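Local structure of mercuric reductase (Metallosphaera sedula, 4YWO) at residues M375-I384 with H435-S443. The protein probably reduces mercuric ion to elemental mercury at the expense of NADPH, working as a homodimeric FAD-dependent flavoenzyme. Residues are numbered along the deposited sequence; the frame is centred on the assembly and turned at random. Where two conformers were deposited one is given.
Sequences MSSVAKAEII and HMFPTIAES. With FAD (flavin-adenine dinucleotide), chain B.
Ile440 lies against the helix 379-383, and its CD1 reaches 3.9 Å from Ala381 CB. With CG1 anti to the carbonyl carbon (chi1 -59°) and a further bend at chi2, CD1 comes to rest against Ala381 and the CD1 of Ile384. Its other branch, CG2, meets Met375 CE, and the two side chains cross at about a right angle. The thioether chain of Met375 is bent twice, which brings this methyl back to the contact. Val378 CG2 packs on Ser443 CB at 3.8 Å. Pro438 follows a cis peptide bond. Its CG touches Ile383 CD1 at 3.9 Å, and its CB covers one face of the Phe437 ring. Ala379 CB meets Phe437 CE1 obliquely at 3.6 Å.

Lys380 bridges the apolar and polar parts. Its CB lies over the peptide carbon of Thr439. The chain, bent at chi2 and chi4, then curls round the carbonyl oxygen of Pro438 and sets NZ 2.9 Å from Pro438 O, a hydrogen bond. One water accepts from Lys380 N and donates to Thr439 O and, in the conformer given here, to Glu442 OE2. In that conformer Glu442 OE2 also takes the N-H of Thr439, from above the carboxylate plane, at 3.1 Å. In return Thr439 OG1 accepts from Glu442 N, a capping box at the start of the helix that runs on to 449. The same hydroxyl donates to Met436 O.

Glu412 of the second subunit accepts from Ile440 N and Ala441 N. Phe437 O accepts from FAD N3 at 2.8 Å, and this flavin is held by the second subunit. Such a loop of the dimerisation domain, with its cis-proline, completing the partner's flavin site is characteristic of this pyridine nucleotide-disulfide oxidoreductase family.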
loop_
_atom_site.group_PDB
_atom_site.type_symbol
_atom_site.label_atom_id
_atom_site.label_comp_id
_atom_site.label_asym_id
_atom_site.label_seq_id
_atom_site.Cartn_x
_atom_site.Cartn_y
_atom_site.Cartn_z
ATOM N N MET A 375 -14.138 -5.644 -4.321
ATOM C CA MET A 375 -12.804 -5.808 -4.776
ATOM C C MET A 375 -12.683 -6.552 -6.115
ATOM O O MET A 375 -11.748 -6.356 -6.855
ATOM C CB MET A 375 -12.102 -6.591 -3.655
ATOM C CG MET A 375 -10.667 -6.658 -3.651
ATOM S SD MET A 375 -9.713 -5.108 -3.758
ATOM C CE MET A 375 -9.966 -4.177 -2.355
ATOM N N SER A 376 -13.686 -7.314 -6.476
ATOM C CA SER A 376 -13.715 -8.044 -7.711
ATOM C C SER A 376 -13.720 -7.076 -8.885
ATOM O O SER A 376 -13.290 -7.551 -9.948
ATOM C CB SER A 376 -14.980 -8.966 -7.692
ATOM O OG SER A 376 -16.116 -8.206 -7.707
ATOM N N SER A 377 -14.101 -5.789 -8.706
ATOM C CA SER A 377 -14.117 -4.676 -9.703
ATOM C C SER A 377 -12.734 -3.984 -9.835
ATOM O O SER A 377 -12.612 -3.085 -10.697
ATOM C CB SER A 377 -15.039 -3.558 -9.309
ATOM O OG SER A 377 -16.415 -4.062 -9.472
ATOM N N VAL A 378 -11.758 -4.340 -9.020
ATOM C CA VAL A 378 -10.473 -3.640 -9.030
ATOM C C VAL A 378 -9.504 -4.390 -9.906
ATOM O O VAL A 378 -9.236 -5.595 -9.647
ATOM C CB VAL A 378 -9.989 -3.514 -7.548
ATOM C CG1 VAL A 378 -8.636 -2.842 -7.452
ATOM C CG2 VAL A 378 -10.992 -2.675 -6.759
ATOM N N ALA A 379 -8.944 -3.784 -10.974
ATOM C CA ALA A 379 -8.130 -4.549 -11.889
ATOM C C ALA A 379 -7.026 -5.295 -11.206
ATOM O O ALA A 379 -6.812 -6.438 -11.490
ATOM C CB ALA A 379 -7.477 -3.641 -12.947
ATOM N N LYS A 380 -6.291 -4.631 -10.293
ATOM C CA LYS A 380 -5.159 -5.317 -9.733
ATOM C C LYS A 380 -5.585 -6.572 -8.946
ATOM O O LYS A 380 -4.907 -7.565 -8.901
ATOM C CB LYS A 380 -4.326 -4.364 -8.816
ATOM C CG LYS A 380 -3.031 -4.991 -8.312
ATOM C CD LYS A 380 -2.154 -5.473 -9.491
ATOM C CE LYS A 380 -0.688 -5.748 -9.232
ATOM N NZ LYS A 380 0.047 -4.490 -8.916
ATOM N N ALA A 381 -6.729 -6.490 -8.280
ATOM C CA ALA A 381 -7.249 -7.636 -7.490
ATOM C C ALA A 381 -7.560 -8.827 -8.424
ATOM O O ALA A 381 -7.238 -9.999 -8.104
ATOM C CB ALA A 381 -8.479 -7.248 -6.690
ATOM N N GLU A 382 -8.030 -8.556 -9.647
ATOM C CA GLU A 382 -8.190 -9.591 -10.651
ATOM C C GLU A 382 -6.859 -10.165 -11.122
ATOM O O GLU A 382 -6.654 -11.415 -11.221
ATOM C CB GLU A 382 -9.039 -8.989 -11.807
ATOM C CG GLU A 382 -10.395 -8.422 -11.384
ATOM C CD GLU A 382 -11.178 -7.557 -12.419
ATOM O OE1 GLU A 382 -11.154 -7.990 -13.592
ATOM O OE2 GLU A 382 -11.757 -6.456 -12.041
ATOM N N ILE A 383 -5.890 -9.298 -11.342
ATOM C CA ILE A 383 -4.566 -9.686 -11.829
ATOM C C ILE A 383 -3.807 -10.613 -10.863
ATOM O O ILE A 383 -3.191 -11.602 -11.272
ATOM C CB ILE A 383 -3.711 -8.434 -12.168
ATOM C CG1 ILE A 383 -4.278 -7.711 -13.383
ATOM C CG2 ILE A 383 -2.203 -8.761 -12.380
ATOM C CD1 ILE A 383 -3.732 -6.309 -13.572
ATOM N N ILE A 384 -3.991 -10.378 -9.553
ATOM C CA ILE A 384 -3.280 -11.151 -8.536
ATOM C C ILE A 384 -4.146 -12.189 -7.846
ATOM O O ILE A 384 -3.773 -12.662 -6.776
ATOM C CB ILE A 384 -2.588 -10.191 -7.513
ATOM C CG1 ILE A 384 -3.598 -9.454 -6.612
ATOM C CG2 ILE A 384 -1.622 -9.224 -8.166
ATOM C CD1 ILE A 384 -3.077 -8.558 -5.506
ATOM N N HIS A 435 -3.959 8.238 -9.457
ATOM C CA HIS A 435 -3.342 7.079 -8.778
ATOM C C HIS A 435 -2.449 6.306 -9.773
ATOM O O HIS A 435 -2.175 6.800 -10.884
ATOM C CB HIS A 435 -4.454 6.233 -8.136
ATOM C CG HIS A 435 -4.956 6.837 -6.864
ATOM N ND1 HIS A 435 -5.536 8.095 -6.839
ATOM C CD2 HIS A 435 -4.874 6.421 -5.578
ATOM C CE1 HIS A 435 -5.825 8.399 -5.584
ATOM N NE2 HIS A 435 -5.458 7.392 -4.801
ATOM N N MET A 436 -1.875 5.202 -9.347
ATOM C CA MET A 436 -1.103 4.339 -10.228
ATOM C C MET A 436 -1.960 3.163 -10.629
ATOM O O MET A 436 -2.562 2.468 -9.762
ATOM C CB MET A 436 0.177 3.846 -9.565
ATOM C CG MET A 436 0.996 3.030 -10.476
ATOM S SD MET A 436 1.782 4.098 -11.785
ATOM C CE MET A 436 2.173 2.990 -12.959
ATOM N N PHE A 437 -2.025 2.911 -11.931
ATOM C CA PHE A 437 -2.697 1.686 -12.423
ATOM C C PHE A 437 -1.675 0.622 -12.743
ATOM O O PHE A 437 -0.606 0.994 -13.350
ATOM C CB PHE A 437 -3.471 2.015 -13.733
ATOM C CG PHE A 437 -4.282 0.862 -14.210
ATOM C CD1 PHE A 437 -5.531 0.572 -13.685
ATOM C CD2 PHE A 437 -3.808 0.138 -15.176
ATOM C CE1 PHE A 437 -6.246 -0.521 -14.184
ATOM C CE2 PHE A 437 -4.513 -0.948 -15.716
ATOM C CZ PHE A 437 -5.734 -1.267 -15.219
ATOM N N PRO A 438 -1.860 -0.673 -12.399
ATOM C CA PRO A 438 -2.991 -1.215 -11.609
ATOM C C PRO A 438 -2.432 -1.452 -10.201
ATOM O O PRO A 438 -1.429 -2.222 -10.016
ATOM C CB PRO A 438 -3.301 -2.509 -12.328
ATOM C CG PRO A 438 -1.977 -2.928 -12.928
ATOM C CD PRO A 438 -1.085 -1.724 -13.038
ATOM N N THR A 439 -3.074 -0.861 -9.214
ATOM C CA THR A 439 -2.774 -1.052 -7.783
ATOM C C THR A 439 -4.027 -1.350 -7.049
ATOM O O THR A 439 -5.124 -0.966 -7.474
ATOM C CB THR A 439 -2.054 0.162 -7.145
ATOM O OG1 THR A 439 -2.833 1.390 -7.270
ATOM C CG2 THR A 439 -0.661 0.339 -7.778
ATOM N N ILE A 440 -3.887 -1.955 -5.883
ATOM C CA ILE A 440 -5.081 -2.068 -4.966
ATOM C C ILE A 440 -5.522 -0.695 -4.469
ATOM O O ILE A 440 -6.710 -0.448 -4.361
ATOM C CB ILE A 440 -4.783 -3.063 -3.850
ATOM C CG1 ILE A 440 -4.442 -4.503 -4.402
ATOM C CG2 ILE A 440 -5.997 -3.127 -2.863
ATOM C CD1 ILE A 440 -5.590 -5.164 -5.084
ATOM N N ALA A 441 -4.582 0.186 -4.234
ATOM C CA ALA A 441 -4.866 1.528 -3.712
ATOM C C ALA A 441 -5.766 2.362 -4.591
ATOM O O ALA A 441 -6.481 3.266 -4.107
ATOM C CB ALA A 441 -3.611 2.225 -3.390
ATOM N N GLU A 442 -5.723 2.138 -5.895
ATOM C CA GLU A 442 -6.642 2.957 -6.685
ATOM C C GLU A 442 -8.093 2.628 -6.426
ATOM O O GLU A 442 -8.966 3.481 -6.777
ATOM C CB GLU A 442 -6.500 2.882 -8.199
ATOM C CG GLU A 442 -5.304 2.377 -8.777
ATOM C CD GLU A 442 -5.532 1.920 -10.205
ATOM O OE1 GLU A 442 -5.770 2.754 -11.111
ATOM O OE2 GLU A 442 -5.404 0.728 -10.482
ATOM N N SER A 443 -8.382 1.563 -5.653
ATOM C CA SER A 443 -9.747 1.327 -5.128
ATOM C C SER A 443 -10.270 2.501 -4.296
ATOM O O SER A 443 -11.482 2.740 -4.289
ATOM C CB SER A 443 -9.835 0.054 -4.317
ATOM O OG SER A 443 -9.049 0.187 -3.147
HETATM P PA FAD B . -3.618 3.922 -26.791
HETATM O O1A FAD B . -4.385 3.099 -25.784
HETATM O O2A FAD B . -2.580 3.263 -27.668
HETATM O O5B FAD B . -4.679 4.670 -27.743
HETATM C C5B FAD B . -4.550 4.606 -29.162
HETATM C C4B FAD B . -5.708 3.803 -29.741
HETATM O O4B FAD B . -6.358 4.563 -30.763
HETATM C C3B FAD B . -5.221 2.504 -30.364
HETATM O O3B FAD B . -5.833 1.388 -29.712
HETATM C C2B FAD B . -5.638 2.549 -31.820
HETATM O O2B FAD B . -6.520 1.461 -32.110
HETATM C C1B FAD B . -6.361 3.873 -32.016
HETATM N N9A FAD B . -5.652 4.684 -33.037
HETATM C C8A FAD B . -4.338 4.977 -33.035
HETATM N N7A FAD B . -4.005 5.738 -34.109
HETATM C C5A FAD B . -5.127 5.942 -34.824
HETATM C C6A FAD B . -5.483 6.659 -36.071
HETATM N N6A FAD B . -4.548 7.327 -36.787
HETATM N N1A FAD B . -6.775 6.623 -36.470
HETATM C C2A FAD B . -7.714 5.963 -35.767
HETATM N N3A FAD B . -7.462 5.293 -34.628
HETATM C C4A FAD B . -6.210 5.245 -34.113
HETATM N N1 FAD B . 1.011 2.294 -17.754
HETATM C C2 FAD B . 0.711 2.255 -16.431
HETATM O O2 FAD B . 0.191 3.262 -15.905
HETATM N N3 FAD B . 0.952 1.178 -15.663
HETATM C C4 FAD B . 1.506 0.062 -16.151
HETATM O O4 FAD B . 1.717 -0.924 -15.410
HETATM C C4X FAD B . 1.864 0.021 -17.589
HETATM N N5 FAD B . 2.427 -1.068 -18.158
HETATM C C5X FAD B . 2.743 -1.075 -19.475
HETATM C C6 FAD B . 3.321 -2.206 -20.038
HETATM C C7 FAD B . 3.649 -2.221 -21.390
HETATM C C7M FAD B . 4.275 -3.448 -21.998
HETATM C C8 FAD B . 3.381 -1.027 -22.235
HETATM C C8M FAD B . 3.737 -1.047 -23.698
HETATM C C9 FAD B . 2.803 0.106 -21.676
HETATM C C9A FAD B . 2.475 0.121 -20.325
HETATM N N10 FAD B . 1.890 1.266 -19.750
HETATM C C10 FAD B . 1.574 1.238 -18.378
HETATM C "C1'" FAD B . 1.615 2.456 -20.558
HETATM C "C2'" FAD B . 0.129 2.512 -20.891
HETATM O "O2'" FAD B . -0.283 1.262 -21.455
HETATM C "C3'" FAD B . -0.168 3.637 -21.876
HETATM O "O3'" FAD B . 0.385 4.862 -21.383
HETATM C "C4'" FAD B . -1.669 3.803 -22.078
HETATM O "O4'" FAD B . -2.192 2.651 -22.747
HETATM C "C5'" FAD B . -1.976 5.050 -22.899
HETATM O "O5'" FAD B . -3.244 4.903 -23.534
HETATM P P FAD B . -3.655 5.850 -24.768
HETATM O O1P FAD B . -5.147 5.734 -24.974
HETATM O O2P FAD B . -3.028 7.206 -24.553
HETATM O O3P FAD B . -2.919 5.146 -26.013
HETATM O O HOH W 1 -6.229 -1.727 -10.011
#